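Local atomic coordinates of cellulose 1,4-beta-cellobiosidase (Thermobifida fusca, PDB entry 4JJJ), a protein that probably releases cellobiose from cellulose chains, the part described here being its glycoside hydrolase family 48 domain. Residues Gln288-Ala293 and Val349-Thr354; Ser292-Leu297 and Tyr396-Asp401. The protein carries 1 engineered substitution. All coordinates share one frame; numbering follows the deposited sequence.

Overall arrangement
Interactions 1 and 2 start from the same loop, which leads from helix 250-263 to strand 302-306; they share Ser292 and Ala293, and their centres lie 12 Å apart. Tyr295, from the loop segment of interaction 2, packs on interaction 1: its CG lies 3.6 Å from Thr354 CG2, and its OH is 3.6 Å from Lys290 CB. Interaction 1 ties the loop to helix 348-365, and interaction 2 to strand 398-401. The helix also carries the zinc ligands Asp357 and Glu361, and the Leu296 side chain is about 10 Å from a bound zinc ion. The His294 side chain lies about 13 Å from a bound glucose unit, so the histidine of interaction 2 does not touch that sugar.

Interaction 1: residues Gln288-Ala293 and Val349-Thr354; sequences QGKDSA and VQDWAT
Lys290 and Asp351 form a salt bridge that joins a loop to the first turns of helix 348-365 in this (alpha/alpha)6 domain. The two side chains reach for each other from opposite directions, and the ammonium group meets both carboxylate oxygens. Lys290 NZ lies 2.9 Å from Asp351 OD2, which it approaches on the syn lone pair, the side of the other oxygen. The second bond, from Lys290 NZ to Asp351 OD1 at 3.0 Å, is weak despite its similar length, so the grip is forked but uneven.

The lysine stands in a tight reversal of the chain. Gln288-Asp291 has the backbone angles of a type II' beta turn, closed by a bond from Asp291 N to Gln288 O, with Gly289 at the position where positive phi favours glycine. Asp291 reinforces the turn through its side chain: OD1 accepts Gln288 N at 3.0 Å, from above the carboxylate plane. With the backbone of Lys290 held in this way, its side chain spans the gap to the helix, bending at CB-CG (chi2 -91°) and again at CD-CE (chi4 79°) to bring NZ in front of the carboxylate.

Asp351 is buried, and its charge has more than one partner. Arg264 NH1 makes a second salt bridge to OD2, while Lys290 NZ also hydrogen-bonds to Thr347 OG1, just before the helix. Two basic groups, together with the nearby amino-terminal end of the helix, would be expected to favour an ionised aspartate. Helix 348-365 itself packs on helix 329-337 through Trp352. Behind the ammonium group the lysine chain also comes close, Lys290 CE lying 3.4 Å from Asp351 OD2.

Interaction 2: residues Ser292-Leu297 and Tyr396-Asp401; sequences SAHYLL and YGMYYD
A small, buried apolar contact with a sulfur-aromatic component joins the loop before strand 302-306 to the start of strand 398-401, just after the turn of a beta hairpin. Met398 supplies the whole of the strand's side, using only the end of its chain. Its methyl group touches two loop residues at once: Met398 CE is 3.7 Å from His294 CB and 3.9 Å from Leu296 CD1. The sulfur also lies against the histidine, with Met398 SD 3.8 Å from His294 CB. The side chain runs out extended through CB-CG and then bends at CG-SD (chi3 -65°), which turns CE to meet both partners. Leu296 and Met398 pass alongside each other running in opposing senses, and only their terminal methyls touch.

Toward the imidazole itself the approach is looser. Met398 SD stands 5.0 Å from the centroid of the His294 ring, 48° off the ring normal, and thus comes obliquely to it. The ring is fixed by two polar bonds at its rim. His294 ND1 accepts the backbone N-H of Leu296 at 3.1 Å, almost in the ring plane and fairly straight (161°), and NE2 is hydrogen-bonded to Ser319 O. Such a pairing, with a backbone donor at ND1 and a carbonyl at NE2, is consistent with a neutral imidazole protonated on NE2. Further apolar cover for Leu296 comes from Phe362 of helix 348-365, and Ser322 of strand 321-323 touches both Leu296 and His294.

On the other side, Tyr396 and Gly397 both have positive phi and fit a type I' turn, placing Met398 directly after the reversal. This is the geometry of a tight two-residue beta hairpin, here linking strands 394-395 and 398-401 of an antiparallel sheet.

Interaction 1: residues Gln288-Ala293 and Val349-Thr354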
ATOM      1  N   GLN A 288     -13.718  18.836 -15.217  1.00 14.21           N
ATOM      2  CA  GLN A 288     -14.994  18.494 -15.795  1.00 17.97           C
ATOM      3  C   GLN A 288     -14.781  17.133 -16.441  1.00 16.60           C
ATOM      4  O   GLN A 288     -13.772  16.895 -17.156  1.00 14.91           O
ATOM      5  CB  GLN A 288     -15.328  19.527 -16.894  1.00 23.50           C
ATOM      6  CG  GLN A 288     -15.052  20.967 -16.454  1.00 27.69           C
ATOM      7  CD  GLN A 288     -14.985  21.991 -17.581  1.00 32.96           C
ATOM      8  OE1 GLN A 288     -13.952  22.642 -17.821  1.00 35.11           O
ATOM      9  NE2 GLN A 288     -16.088  22.121 -18.294  1.00 39.61           N
ATOM     10  N   GLY A 289     -15.678  16.231 -16.146  1.00 14.71           N
ATOM     11  CA  GLY A 289     -15.632  14.913 -16.793  1.00 14.46           C
ATOM     12  C   GLY A 289     -14.335  14.232 -16.372  1.00 13.47           C
ATOM     13  O   GLY A 289     -13.926  14.329 -15.194  1.00 13.49           O
ATOM     14  N   LYS A 290     -13.645  13.600 -17.325  1.00 11.83           N
ATOM     15  CA  LYS A 290     -12.415  12.942 -16.971  1.00 12.80           C
ATOM     16  C   LYS A 290     -11.158  13.740 -17.186  1.00 10.65           C
ATOM     17  O   LYS A 290     -10.084  13.132 -17.214  1.00  9.75           O
ATOM     18  CB  LYS A 290     -12.302  11.620 -17.766  1.00 14.57           C
ATOM     19  CG  LYS A 290     -13.533  10.662 -17.802  1.00 18.25           C
ATOM     20  CD  LYS A 290     -13.470   9.689 -16.712  1.00 16.50           C
ATOM     21  CE  LYS A 290     -14.739   8.876 -16.337  1.00 14.38           C
ATOM     22  NZ  LYS A 290     -14.923   7.747 -17.321  1.00 14.79           N
ATOM     23  N   ASP A 291     -11.207  15.059 -17.276  1.00 10.83           N
ATOM     24  CA  ASP A 291      -9.978  15.782 -17.482  1.00 10.95           C
ATOM     25  C   ASP A 291      -9.114  15.892 -16.199  1.00  9.76           C
ATOM     26  O   ASP A 291      -7.964  16.291 -16.255  1.00 10.87           O
ATOM     27  CB  ASP A 291     -10.170  17.147 -18.134  1.00 14.05           C
ATOM     28  CG  ASP A 291     -10.833  18.129 -17.297  1.00 16.74           C
ATOM     29  OD1 ASP A 291     -11.039  17.948 -16.092  1.00 18.09           O
ATOM     30  OD2 ASP A 291     -11.255  19.213 -17.915  1.00 23.50           O
ATOM     31  N   SER A 292      -9.711  15.456 -15.078  1.00  8.90           N
ATOM     32  CA  SER A 292      -9.048  15.345 -13.780  1.00  7.90           C
ATOM     33  C   SER A 292      -8.441  13.920 -13.581  1.00  8.27           C
ATOM     34  O   SER A 292      -7.907  13.662 -12.502  1.00  8.18           O
ATOM     35  CB  SER A 292     -10.002  15.630 -12.630  1.00  8.08           C
ATOM     36  OG  SER A 292     -11.164  14.821 -12.709  1.00  9.15           O
ATOM     37  N   ALA A 293      -8.525  13.048 -14.592  1.00  7.53           N
ATOM     38  CA  ALA A 293      -7.891  11.742 -14.489  1.00  7.70           C
ATOM     39  C   ALA A 293      -6.475  11.731 -14.986  1.00  7.23           C
ATOM     40  O   ALA A 293      -6.226  12.082 -16.129  1.00  9.30           O
ATOM     41  CB  ALA A 293      -8.732  10.713 -15.200  1.00  8.05           C
ATOM     42  N   VAL A 349     -14.385  -0.114 -18.113  1.00  7.32           N
ATOM     43  CA  VAL A 349     -13.468  -0.802 -18.924  1.00  7.74           C
ATOM     44  C   VAL A 349     -12.557   0.157 -19.681  1.00  7.92           C
ATOM     45  O   VAL A 349     -11.291   0.022 -19.739  1.00  8.57           O
ATOM     46  CB  VAL A 349     -14.241  -1.745 -19.892  1.00  7.56           C
ATOM     47  CG1 VAL A 349     -13.272  -2.281 -20.887  1.00  7.81           C
ATOM     48  CG2 VAL A 349     -14.739  -2.907 -19.112  1.00  8.84           C
ATOM     49  N   GLN A 350     -13.169   1.208 -20.283  1.00  8.01           N
ATOM     50  CA  GLN A 350     -12.405   2.223 -21.009  1.00  9.32           C
ATOM     51  C   GLN A 350     -11.363   2.880 -20.105  1.00  7.79           C
ATOM     52  O   GLN A 350     -10.208   3.119 -20.536  1.00  7.25           O
ATOM     53  CB  GLN A 350     -13.379   3.305 -21.529  1.00 11.74           C
ATOM     54  CG  GLN A 350     -12.710   4.361 -22.401  1.00 17.37           C
ATOM     55  CD  GLN A 350     -12.243   3.844 -23.767  1.00 21.13           C
ATOM     56  OE1 GLN A 350     -12.959   3.114 -24.478  1.00 25.90           O
ATOM     57  NE2 GLN A 350     -11.046   4.337 -24.197  1.00 25.64           N
ATOM     58  N   ASP A 351     -11.771   3.185 -18.913  1.00  7.26           N
ATOM     59  CA  ASP A 351     -10.862   3.879 -17.969  1.00  7.18           C
ATOM     60  C   ASP A 351      -9.667   2.971 -17.698  1.00  6.51           C
ATOM     61  O   ASP A 351      -8.506   3.438 -17.650  1.00  6.28           O
ATOM     62  CB  ASP A 351     -11.599   4.345 -16.716  1.00  8.06           C
ATOM     63  CG  ASP A 351     -12.457   5.521 -16.926  1.00  9.69           C
ATOM     64  OD1 ASP A 351     -12.409   6.202 -17.974  1.00 10.78           O
ATOM     65  OD2 ASP A 351     -13.265   5.779 -16.025  1.00 10.40           O
ATOM     66  N   TRP A 352      -9.926   1.682 -17.444  1.00  6.17           N
ATOM     67  CA  TRP A 352      -8.838   0.705 -17.162  1.00  5.97           C
ATOM     68  C   TRP A 352      -8.005   0.456 -18.401  1.00  6.11           C
ATOM     69  O   TRP A 352      -6.808   0.245 -18.286  1.00  5.26           O
ATOM     70  CB  TRP A 352      -9.393  -0.551 -16.553  1.00  6.13           C
ATOM     71  CG  TRP A 352      -9.568  -0.369 -15.059  1.00  6.03           C
ATOM     72  CD1 TRP A 352     -10.745  -0.147 -14.369  1.00  6.07           C
ATOM     73  CD2 TRP A 352      -8.549  -0.284 -14.121  1.00  5.97           C
ATOM     74  NE1 TRP A 352     -10.484  -0.006 -13.027  1.00  6.07           N
ATOM     75  CE2 TRP A 352      -9.129  -0.124 -12.863  1.00  6.05           C
ATOM     76  CE3 TRP A 352      -7.147  -0.407 -14.206  1.00  5.88           C
ATOM     77  CZ2 TRP A 352      -8.369  -0.059 -11.721  1.00  6.77           C
ATOM     78  CZ3 TRP A 352      -6.407  -0.398 -13.058  1.00  6.82           C
ATOM     79  CH2 TRP A 352      -7.008  -0.210 -11.815  1.00  6.60           C
ATOM     80  N   ALA A 353      -8.612   0.516 -19.628  1.00  6.37           N
ATOM     81  CA  ALA A 353      -7.780   0.361 -20.838  1.00  6.55           C
ATOM     82  C   ALA A 353      -6.834   1.577 -21.000  1.00  6.40           C
ATOM     83  O   ALA A 353      -5.613   1.428 -21.293  1.00  7.39           O
ATOM     84  CB  ALA A 353      -8.636   0.193 -22.040  1.00  6.83           C
ATOM     85  N   THR A 354      -7.342   2.749 -20.662  1.00  6.58           N
ATOM     86  CA  THR A 354      -6.481   3.959 -20.684  1.00  6.91           C
ATOM     87  C   THR A 354      -5.384   3.839 -19.625  1.00  6.41           C
ATOM     88  O   THR A 354      -4.239   4.094 -19.924  1.00  5.54           O
ATOM     89  CB  THR A 354      -7.328   5.190 -20.462  1.00  7.21           C
ATOM     90  OG1 THR A 354      -8.335   5.251 -21.468  1.00  8.29           O
ATOM     91  CG2 THR A 354      -6.509   6.406 -20.499  1.00  7.34           C
TER

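Interaction 2: residues Ser292-Leu297 and Tyr396-Asp401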
ATOM      1  N   SER A 292      -9.711  15.456 -15.078  1.00  8.90           N
ATOM      2  CA  SER A 292      -9.048  15.345 -13.780  1.00  7.90           C
ATOM      3  C   SER A 292      -8.441  13.920 -13.581  1.00  8.27           C
ATOM      4  O   SER A 292      -7.907  13.662 -12.502  1.00  8.18           O
ATOM      5  CB  SER A 292     -10.002  15.630 -12.630  1.00  8.08           C
ATOM      6  OG  SER A 292     -11.164  14.821 -12.709  1.00  9.15           O
ATOM      7  N   ALA A 293      -8.525  13.048 -14.592  1.00  7.53           N
ATOM      8  CA  ALA A 293      -7.891  11.742 -14.489  1.00  7.70           C
ATOM      9  C   ALA A 293      -6.475  11.731 -14.986  1.00  7.23           C
ATOM     10  O   ALA A 293      -6.226  12.082 -16.129  1.00  9.30           O
ATOM     11  CB  ALA A 293      -8.732  10.713 -15.200  1.00  8.05           C
ATOM     12  N   HIS A 294      -5.541  11.257 -14.136  1.00  6.45           N
ATOM     13  CA  HIS A 294      -4.137  10.948 -14.497  1.00  6.20           C
ATOM     14  C   HIS A 294      -3.994   9.479 -14.898  1.00  6.67           C
ATOM     15  O   HIS A 294      -3.013   9.126 -15.517  1.00  6.50           O
ATOM     16  CB  HIS A 294      -3.170  11.355 -13.412  1.00  6.34           C
ATOM     17  CG  HIS A 294      -3.504  10.836 -12.064  1.00  6.03           C
ATOM     18  ND1 HIS A 294      -3.519   9.476 -11.784  1.00  6.39           N
ATOM     19  CD2 HIS A 294      -3.886  11.471 -10.942  1.00  6.65           C
ATOM     20  CE1 HIS A 294      -3.848   9.333 -10.507  1.00  6.16           C
ATOM     21  NE2 HIS A 294      -4.073  10.524  -9.972  1.00  6.78           N
ATOM     22  N   TYR A 295      -5.021   8.661 -14.564  1.00  6.34           N
ATOM     23  CA  TYR A 295      -5.030   7.272 -15.045  1.00  6.52           C
ATOM     24  C   TYR A 295      -3.914   6.439 -14.507  1.00  6.29           C
ATOM     25  O   TYR A 295      -3.644   5.344 -15.061  1.00  7.25           O
ATOM     26  CB  TYR A 295      -5.075   7.229 -16.575  1.00  6.61           C
ATOM     27  CG  TYR A 295      -6.378   7.736 -17.145  1.00  7.57           C
ATOM     28  CD1 TYR A 295      -7.561   7.033 -17.008  1.00  7.83           C
ATOM     29  CD2 TYR A 295      -6.367   8.935 -17.844  1.00  8.47           C
ATOM     30  CE1 TYR A 295      -8.729   7.518 -17.607  1.00  9.10           C
ATOM     31  CE2 TYR A 295      -7.499   9.447 -18.394  1.00  9.57           C
ATOM     32  CZ  TYR A 295      -8.647   8.715 -18.347  1.00  9.24           C
ATOM     33  OH  TYR A 295      -9.881   9.157 -18.907  1.00 14.03           O
ATOM     34  N   LEU A 296      -3.340   6.817 -13.376  1.00  5.37           N
ATOM     35  CA  LEU A 296      -2.379   5.995 -12.663  1.00  5.50           C
ATOM     36  C   LEU A 296      -2.939   5.527 -11.346  1.00  5.60           C
ATOM     37  O   LEU A 296      -3.968   6.087 -10.874  1.00  5.88           O
ATOM     38  CB  LEU A 296      -1.098   6.804 -12.415  1.00  5.56           C
ATOM     39  CG  LEU A 296      -0.370   7.235 -13.657  1.00  5.80           C
ATOM     40  CD1 LEU A 296       0.818   8.113 -13.279  1.00  6.21           C
ATOM     41  CD2 LEU A 296       0.102   6.105 -14.543  1.00  6.40           C
ATOM     42  N   LEU A 297      -2.354   4.491 -10.735  1.00  5.25           N
ATOM     43  CA  LEU A 297      -2.734   4.058  -9.365  1.00  5.29           C
ATOM     44  C   LEU A 297      -2.019   4.974  -8.372  1.00  5.41           C
ATOM     45  O   LEU A 297      -0.827   4.747  -8.082  1.00  5.19           O
ATOM     46  CB  LEU A 297      -2.454   2.603  -9.091  1.00  5.80           C
ATOM     47  CG  LEU A 297      -3.397   1.676  -9.843  1.00  7.60           C
ATOM     48  CD1 LEU A 297      -2.871   0.288  -9.838  1.00  8.43           C
ATOM     49  CD2 LEU A 297      -4.720   1.589  -8.974  1.00  8.94           C
ATOM     50  N   TYR A 396       2.804  13.826 -18.910  1.00  7.96           N
ATOM     51  CA  TYR A 396       1.441  14.240 -19.111  1.00  8.21           C
ATOM     52  C   TYR A 396       1.087  15.465 -18.265  1.00  8.34           C
ATOM     53  O   TYR A 396       0.020  15.543 -17.642  1.00 10.04           O
ATOM     54  CB  TYR A 396       0.454  13.059 -18.975  1.00  9.19           C
ATOM     55  CG  TYR A 396       0.476  12.035 -20.053  1.00  8.73           C
ATOM     56  CD1 TYR A 396      -0.473  12.078 -21.025  1.00  9.41           C
ATOM     57  CD2 TYR A 396       1.449  11.066 -20.144  1.00  7.86           C
ATOM     58  CE1 TYR A 396      -0.433  11.185 -22.059  1.00  8.85           C
ATOM     59  CE2 TYR A 396       1.508  10.173 -21.157  1.00  9.05           C
ATOM     60  CZ  TYR A 396       0.576  10.263 -22.141  1.00  9.88           C
ATOM     61  OH  TYR A 396       0.573   9.287 -23.129  1.00 11.13           O
ATOM     62  N   GLY A 397       2.033  16.356 -18.190  1.00  8.24           N
ATOM     63  CA  GLY A 397       1.834  17.617 -17.444  1.00  8.37           C
ATOM     64  C   GLY A 397       2.004  17.538 -15.924  1.00  8.92           C
ATOM     65  O   GLY A 397       1.870  18.572 -15.243  1.00  9.63           O
ATOM     66  N   MET A 398       2.171  16.346 -15.407  1.00  7.35           N
ATOM     67  CA  MET A 398       2.551  16.132 -14.013  1.00  7.39           C
ATOM     68  C   MET A 398       4.048  16.214 -13.834  1.00  7.46           C
ATOM     69  O   MET A 398       4.820  16.131 -14.817  1.00  8.86           O
ATOM     70  CB  MET A 398       1.953  14.771 -13.541  1.00  7.54           C
ATOM     71  CG  MET A 398       0.503  14.755 -13.547  1.00  8.73           C
ATOM     72  SD  MET A 398      -0.142  13.379 -12.516  1.00 10.03           S
ATOM     73  CE  MET A 398       0.513  12.033 -13.517  1.00  9.18           C
ATOM     74  N   TYR A 399       4.470  16.421 -12.573  1.00  7.23           N
ATOM     75  CA  TYR A 399       5.824  16.700 -12.296  1.00  7.51           C
ATOM     76  C   TYR A 399       6.561  15.558 -11.699  1.00  7.22           C
ATOM     77  O   TYR A 399       6.076  15.003 -10.694  1.00  8.09           O
ATOM     78  CB  TYR A 399       5.912  17.909 -11.345  1.00  7.62           C
ATOM     79  CG  TYR A 399       5.344  19.167 -12.035  1.00  9.74           C
ATOM     80  CD1 TYR A 399       6.096  19.825 -12.950  1.00 10.25           C
ATOM     81  CD2 TYR A 399       4.055  19.560 -11.787  1.00 11.90           C
ATOM     82  CE1 TYR A 399       5.563  20.924 -13.634  1.00 12.59           C
ATOM     83  CE2 TYR A 399       3.523  20.650 -12.458  1.00 13.88           C
ATOM     84  CZ  TYR A 399       4.312  21.310 -13.356  1.00 13.11           C
ATOM     85  OH  TYR A 399       3.806  22.401 -14.096  1.00 15.73           O
ATOM     86  N   TYR A 400       7.763  15.253 -12.177  1.00  6.83           N
ATOM     87  CA  TYR A 400       8.585  14.167 -11.620  1.00  6.21           C
ATOM     88  C   TYR A 400       8.863  14.370 -10.147  1.00  6.20           C
ATOM     89  O   TYR A 400       9.282  15.435  -9.717  1.00  6.22           O
ATOM     90  CB  TYR A 400       9.919  14.047 -12.389  1.00  6.31           C
ATOM     91  CG  TYR A 400      10.866  13.094 -11.714  1.00  6.02           C
ATOM     92  CD1 TYR A 400      10.562  11.743 -11.661  1.00  6.32           C
ATOM     93  CD2 TYR A 400      12.029  13.494 -11.139  1.00  5.66           C
ATOM     94  CE1 TYR A 400      11.353  10.837 -11.006  1.00  6.46           C
ATOM     95  CE2 TYR A 400      12.886  12.631 -10.548  1.00  5.71           C
ATOM     96  CZ  TYR A 400      12.566  11.251 -10.409  1.00  5.99           C
ATOM     97  OH  TYR A 400      13.391  10.325  -9.774  1.00  6.31           O
ATOM     98  N   ASP A 401       8.618  13.352  -9.331  1.00  5.97           N
ATOM     99  CA  ASP A 401       8.857  13.363  -7.903  1.00  5.79           C
ATOM    100  C   ASP A 401       9.672  12.104  -7.551  1.00  6.14           C
ATOM    101  O   ASP A 401       9.230  10.989  -7.694  1.00  6.42           O
ATOM    102  CB  ASP A 401       7.599  13.416  -7.034  1.00  5.90           C
ATOM    103  CG  ASP A 401       7.864  13.842  -5.605  1.00  6.12           C
ATOM    104  OD1 ASP A 401       8.996  13.620  -5.124  1.00  7.25           O
ATOM    105  OD2 ASP A 401       6.906  14.436  -5.015  1.00  7.95           O
TER